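Hypothetical protein (Bacteroides caccae, PDB 4M8R) is of unknown function but pairs an Ig-like N-terminal domain with a domain that probably adopts a WD40-like beta-propeller fold. Local coordinates at residues L167-N171 with G172-P176; I201-G204 with N205-A208. All blocks are in the same frame, centred on the assembly; numbering follows the deposited sequence.

Interaction 1 of 2, residues L167-N171 with G172-P176; sequences LAEEN and GVQQP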
ATOM      1  N   LEU A 167       2.558  32.840   0.388  1.00 46.86           N
ATOM      2  CA  LEU A 167       3.710  33.727   0.492  1.00 48.75           C
ATOM      3  C   LEU A 167       3.349  35.018   1.209  1.00 51.66           C
ATOM      4  O   LEU A 167       2.252  35.548   1.027  1.00 52.95           O
ATOM      5  CB  LEU A 167       4.243  34.061  -0.898  1.00 49.42           C
ATOM      6  CG  LEU A 167       4.652  32.868  -1.757  1.00 48.36           C
ATOM      7  CD1 LEU A 167       5.072  33.344  -3.139  1.00 49.88           C
ATOM      8  CD2 LEU A 167       5.769  32.081  -1.091  1.00 47.19           C
ATOM      9  N   ALA A 168       4.284  35.520   2.013  1.00 53.78           N
ATOM     10  CA  ALA A 168       4.121  36.792   2.708  1.00 57.25           C
ATOM     11  C   ALA A 168       5.473  37.453   2.948  1.00 62.13           C
ATOM     12  O   ALA A 168       6.508  36.786   2.983  1.00 60.65           O
ATOM     13  CB  ALA A 168       3.398  36.585   4.026  1.00 56.79           C
ATOM     14  N   GLU A 169       5.454  38.775   3.097  1.00 69.28           N
ATOM     15  CA  GLU A 169       6.670  39.547   3.320  1.00 72.09           C
ATOM     16  C   GLU A 169       7.205  39.272   4.715  1.00 71.81           C
ATOM     17  O   GLU A 169       6.458  39.314   5.689  1.00 72.24           O
ATOM     18  CB  GLU A 169       6.388  41.042   3.169  1.00 77.86           C
ATOM     19  CG  GLU A 169       7.632  41.922   3.166  1.00 82.39           C
ATOM     20  CD  GLU A 169       8.247  42.077   1.786  1.00 85.05           C
ATOM     21  OE1 GLU A 169       8.152  41.140   0.964  1.00 82.05           O
ATOM     22  OE2 GLU A 169       8.828  43.149   1.522  1.00 88.94           O
ATOM     23  N   GLU A 170       8.499  38.985   4.800  1.00 74.08           N
ATOM     24  CA  GLU A 170       9.169  38.775   6.079  1.00 76.81           C
ATOM     25  C   GLU A 170      10.649  39.083   5.908  1.00 77.28           C
ATOM     26  O   GLU A 170      11.301  38.518   5.026  1.00 77.18           O
ATOM     27  CB  GLU A 170       8.978  37.334   6.560  1.00 79.10           C
ATOM     28  CG  GLU A 170       9.458  37.059   7.985  1.00 82.98           C
ATOM     29  CD  GLU A 170       8.454  37.461   9.057  1.00 87.57           C
ATOM     30  OE1 GLU A 170       7.718  38.454   8.863  1.00 92.66           O
ATOM     31  OE2 GLU A 170       8.405  36.780  10.104  1.00 90.50           O
ATOM     32  N   ASN A 171      11.165  39.984   6.743  1.00 77.00           N
ATOM     33  CA  ASN A 171      12.552  40.436   6.653  1.00 78.37           C
ATOM     34  C   ASN A 171      12.907  40.931   5.251  1.00 75.93           C
ATOM     35  O   ASN A 171      13.982  40.641   4.731  1.00 76.24           O
ATOM     36  CB  ASN A 171      13.517  39.326   7.100  1.00 79.17           C
ATOM     37  CG  ASN A 171      13.262  38.871   8.528  1.00 79.74           C
ATOM     38  OD1 ASN A 171      12.882  39.666   9.386  1.00 83.62           O
ATOM     39  ND2 ASN A 171      13.486  37.587   8.792  1.00 76.76           N
ATOM     40  N   GLY A 172      11.979  41.661   4.636  1.00 74.10           N
ATOM     41  CA  GLY A 172      12.227  42.319   3.357  1.00 73.40           C
ATOM     42  C   GLY A 172      12.109  41.460   2.111  1.00 71.02           C
ATOM     43  O   GLY A 172      12.377  41.945   1.010  1.00 70.44           O
ATOM     44  N   VAL A 173      11.723  40.191   2.267  1.00 67.33           N
ATOM     45  CA  VAL A 173      11.545  39.294   1.119  1.00 65.08           C
ATOM     46  C   VAL A 173      10.302  38.426   1.243  1.00 61.17           C
ATOM     47  O   VAL A 173       9.722  38.298   2.318  1.00 59.11           O
ATOM     48  CB  VAL A 173      12.769  38.372   0.897  1.00 64.65           C
ATOM     49  CG1 VAL A 173      14.002  39.186   0.528  1.00 68.10           C
ATOM     50  CG2 VAL A 173      13.036  37.503   2.120  1.00 62.87           C
ATOM     51  N   GLN A 174       9.911  37.831   0.120  1.00 61.43           N
ATOM     52  CA  GLN A 174       8.786  36.905   0.067  1.00 59.35           C
ATOM     53  C   GLN A 174       9.221  35.539   0.592  1.00 57.01           C
ATOM     54  O   GLN A 174      10.230  34.986   0.141  1.00 55.91           O
ATOM     55  CB  GLN A 174       8.258  36.783  -1.372  1.00 60.25           C
ATOM     56  CG  GLN A 174       7.503  38.011  -1.865  1.00 62.81           C
ATOM     57  CD  GLN A 174       6.163  38.193  -1.160  1.00 63.13           C
ATOM     58  OE1 GLN A 174       5.276  37.347  -1.262  1.00 60.42           O
ATOM     59  NE2 GLN A 174       6.006  39.306  -0.455  1.00 66.71           N
ATOM     60  N   GLN A 175       8.452  35.007   1.541  1.00 55.87           N
ATOM     61  CA  GLN A 175       8.752  33.724   2.173  1.00 53.45           C
ATOM     62  C   GLN A 175       7.490  32.899   2.380  1.00 50.08           C
ATOM     63  O   GLN A 175       6.400  33.448   2.537  1.00 49.19           O
ATOM     64  CB  GLN A 175       9.406  33.945   3.531  1.00 56.68           C
ATOM     65  CG  GLN A 175      10.706  34.722   3.473  1.00 62.85           C
ATOM     66  CD  GLN A 175      11.562  34.486   4.704  1.00 65.36           C
ATOM     67  OE1 GLN A 175      11.899  33.344   5.022  1.00 63.84           O
ATOM     68  NE2 GLN A 175      11.937  35.564   5.389  1.00 68.29           N
ATOM     69  N   PRO A 176       7.633  31.564   2.392  1.00 47.34           N
ATOM     70  CA  PRO A 176       6.483  30.698   2.598  1.00 45.12           C
ATOM     71  C   PRO A 176       6.095  30.552   4.067  1.00 43.07           C
ATOM     72  O   PRO A 176       6.968  30.391   4.928  1.00 40.79           O
ATOM     73  CB  PRO A 176       6.952  29.358   2.035  1.00 44.36           C
ATOM     74  CG  PRO A 176       8.422  29.377   2.215  1.00 45.27           C
ATOM     75  CD  PRO A 176       8.839  30.801   2.031  1.00 47.23           C
TER
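Ala168 and Gln175 face each other as an antiparallel hydrogen-bonded pair, each backbone N giving its hydrogen to the other's O, and they set the register of a tight beta hairpin. Glu169 and Gln174 form the next, non-hydrogen-bonded pair, with CA atoms 4.7 Å apart, and Glu170 with Val173 closes the ladder at a two-residue type I' turn. Asn171 and Gly172, both at positive phi, occupy its corners, the textbook turn for a two-residue hairpin. The short strand segments are strongly twisted, 131° between their directions.

Side chains mark out two faces. On the one carrying Leu167, Glu169, Gln174 and Pro176, Glu169 and Gln174 cross at about a right angle. NE2 of Gln174 gives a fairly long bond of 3.2 Å to OE1 of Glu169, meeting that oxygen on its anti side and 31° out of the carboxylate plane. The amide's other end, OE1 of Gln174, lies 3.5 Å from CB of Leu167 and accepts from Arg153.

On the opposite face Gln175 runs back along the hairpin towards the turn. With CD nearly anti to CA (chi2 -159°), the amide reaches the turn, where NE2 of Gln175 donates to O of Glu170 at 3.0 Å. That carbonyl is gripped twice: N of Val173 reaches it from one side of its plane and NE2 of Gln175 from the other, the latter from well above the plane. Asp193 holds the same NE2 and also ND2 of Asn171, so one carboxylate steadies both the amide and the turn.

Strands 163-170 and 173-180 are the central pair of a four-stranded antiparallel sheet, flanked by 153-156 and 186-188, while Leu167 and Pro176 pack on Thr196 and Leu199 of strand 196-201.

Interaction 2 of 2, residues I201-G204 with N205-A208; sequences IGSG and NDIA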
ATOM      1  N   ILE A 201       2.685  23.878  -6.923  1.00 41.52           N
ATOM      2  CA  ILE A 201       1.825  22.787  -6.513  1.00 40.93           C
ATOM      3  C   ILE A 201       1.696  21.752  -7.625  1.00 42.47           C
ATOM      4  O   ILE A 201       2.184  21.961  -8.733  1.00 43.46           O
ATOM      5  CB  ILE A 201       0.437  23.306  -6.102  1.00 40.78           C
ATOM      6  CG1 ILE A 201      -0.221  24.098  -7.233  1.00 42.34           C
ATOM      7  CG2 ILE A 201       0.563  24.182  -4.863  1.00 40.28           C
ATOM      8  CD1 ILE A 201      -1.655  24.467  -6.932  1.00 43.29           C
ATOM      9  N   GLY A 202       1.049  20.630  -7.316  1.00 42.30           N
ATOM     10  CA  GLY A 202       0.780  19.597  -8.308  1.00 43.60           C
ATOM     11  C   GLY A 202       1.763  18.439  -8.361  1.00 44.56           C
ATOM     12  O   GLY A 202       1.612  17.558  -9.203  1.00 45.19           O
ATOM     13  N   SER A 203       2.770  18.417  -7.487  1.00 44.37           N
ATOM     14  CA  SER A 203       3.737  17.313  -7.497  1.00 44.62           C
ATOM     15  C   SER A 203       3.074  16.006  -7.090  1.00 44.79           C
ATOM     16  O   SER A 203       3.433  14.943  -7.590  1.00 44.80           O
ATOM     17  CB  SER A 203       4.925  17.590  -6.576  1.00 44.10           C
ATOM     18  OG  SER A 203       4.525  17.666  -5.221  1.00 42.50           O
ATOM     19  N   GLY A 204       2.103  16.093  -6.191  1.00 45.76           N
ATOM     20  CA  GLY A 204       1.400  14.913  -5.709  1.00 48.70           C
ATOM     21  C   GLY A 204       1.157  15.006  -4.218  1.00 51.01           C
ATOM     22  O   GLY A 204       0.012  14.927  -3.763  1.00 53.30           O
ATOM     23  N   ASN A 205       2.232  15.182  -3.451  1.00 51.74           N
ATOM     24  CA  ASN A 205       2.112  15.276  -2.001  1.00 53.76           C
ATOM     25  C   ASN A 205       3.153  16.197  -1.363  1.00 45.77           C
ATOM     26  O   ASN A 205       3.573  15.985  -0.222  1.00 43.04           O
ATOM     27  CB  ASN A 205       2.175  13.870  -1.385  1.00 61.72           C
ATOM     28  CG  ASN A 205       1.272  13.728  -0.173  1.00 75.56           C
ATOM     29  OD1 ASN A 205       0.048  13.850  -0.284  1.00 92.46           O
ATOM     30  ND2 ASN A 205       1.866  13.476   0.992  1.00 78.15           N
ATOM     31  N   ASP A 206       3.552  17.233  -2.092  1.00 43.62           N
ATOM     32  CA  ASP A 206       4.540  18.197  -1.595  1.00 43.94           C
ATOM     33  C   ASP A 206       4.263  19.578  -2.168  1.00 42.13           C
ATOM     34  O   ASP A 206       3.717  19.699  -3.262  1.00 44.02           O
ATOM     35  CB  ASP A 206       5.964  17.769  -1.972  1.00 47.08           C
ATOM     36  CG  ASP A 206       6.369  16.437  -1.345  1.00 49.70           C
ATOM     37  OD1 ASP A 206       6.082  15.376  -1.952  1.00 51.88           O
ATOM     38  OD2 ASP A 206       6.985  16.449  -0.255  1.00 48.53           O
ATOM     39  N   ILE A 207       4.619  20.611  -1.410  1.00 39.91           N
ATOM     40  CA  ILE A 207       4.608  21.976  -1.907  1.00 40.27           C
ATOM     41  C   ILE A 207       6.055  22.373  -2.118  1.00 40.41           C
ATOM     42  O   ILE A 207       6.872  22.273  -1.199  1.00 39.32           O
ATOM     43  CB  ILE A 207       4.001  22.981  -0.905  1.00 41.36           C
ATOM     44  CG1 ILE A 207       2.627  22.525  -0.409  1.00 40.20           C
ATOM     45  CG2 ILE A 207       3.913  24.363  -1.541  1.00 44.15           C
ATOM     46  CD1 ILE A 207       1.550  22.484  -1.466  1.00 40.61           C
ATOM     47  N   ALA A 208       6.370  22.819  -3.329  1.00 41.08           N
ATOM     48  CA  ALA A 208       7.714  23.278  -3.645  1.00 40.24           C
ATOM     49  C   ALA A 208       7.743  24.792  -3.675  1.00 40.11           C
ATOM     50  O   ALA A 208       6.706  25.441  -3.634  1.00 39.51           O
ATOM     51  CB  ALA A 208       8.167  22.711  -4.983  1.00 40.94           C
TER
HETATM   52  O   HOH W   1       0.468  19.396  -4.342  1.00 38.07           O
HETATM   53  O   HOH W   2       4.185  20.528  -5.842  1.00 31.30           O
HETATM   54  O   HOH W   3       4.794  15.076  -4.342  1.00 43.65           O
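The hydroxyl of Ser203 reaches across a compact hairpin loop to the backbone of Asp206. From CA, CB of Ser203 points toward the returning chain and lies 4.1 Å from O of Asp206. The first torsion (chi1 65°) sets OG between the backbone N and the carbonyl carbon, and from there the hydroxyl donates to O of Asp206 at 2.9 Å, arriving 33° out of the carbonyl plane. OG is also 3.6 Å from CB of Asp206, and it accepts a bond from water 3. That water is held three ways, for it also accepts from N of Asn205 and donates to OD1 of Asp206, each at 2.7 Å. Water 2 gives a second link by accepting from N of Ser203 and donating to O of Asp206, so this carbonyl receives both the hydroxyl and a water.

An alanine in place of Ser203 would probably leave O of Asp206 without its direct side-chain donor and water 3 without one of its three partners, loosening the tie across the loop.

At the open end CG2 of Ile201 touches CD1 of Ile207 at 3.9 Å, the two side chains lying side by side. Further out, OD2 of Asp206 accepts from Asn221 and OD1 of Asn205 from Gln159.

The loop connects the beta hairpin of strands 196-201 and 208-212, and is closed by a side-chain-to-backbone bond and bridging waters, not by a regular ladder. Ser203 packs on Phe264 of strand 262-264, which runs parallel to strand 196-201 on its other side, and on Phe57 of the second subunit, whose Pro58 lies against Asp206.

In the fold
Both interactions lie in the part of the chain assigned to the WD40-like, probably propeller-forming, domain. Interaction 1 comes first and closes the turn between strands 163-170 and 173-180, the middle pair of a four-stranded sheet. After the edge strand 186-188 the chain passes into the next sheet along strand 196-201, and interaction 2 closes the loop that returns it to strand 208-212. The two are in series, neither nested nor crossed, with centres about 20 Å apart and nearest atoms about 7 Å. Strand 196-201 relates them: its Thr196 and Leu199 pack against the hairpin of interaction 1, and its end leads into interaction 2, at the second subunit.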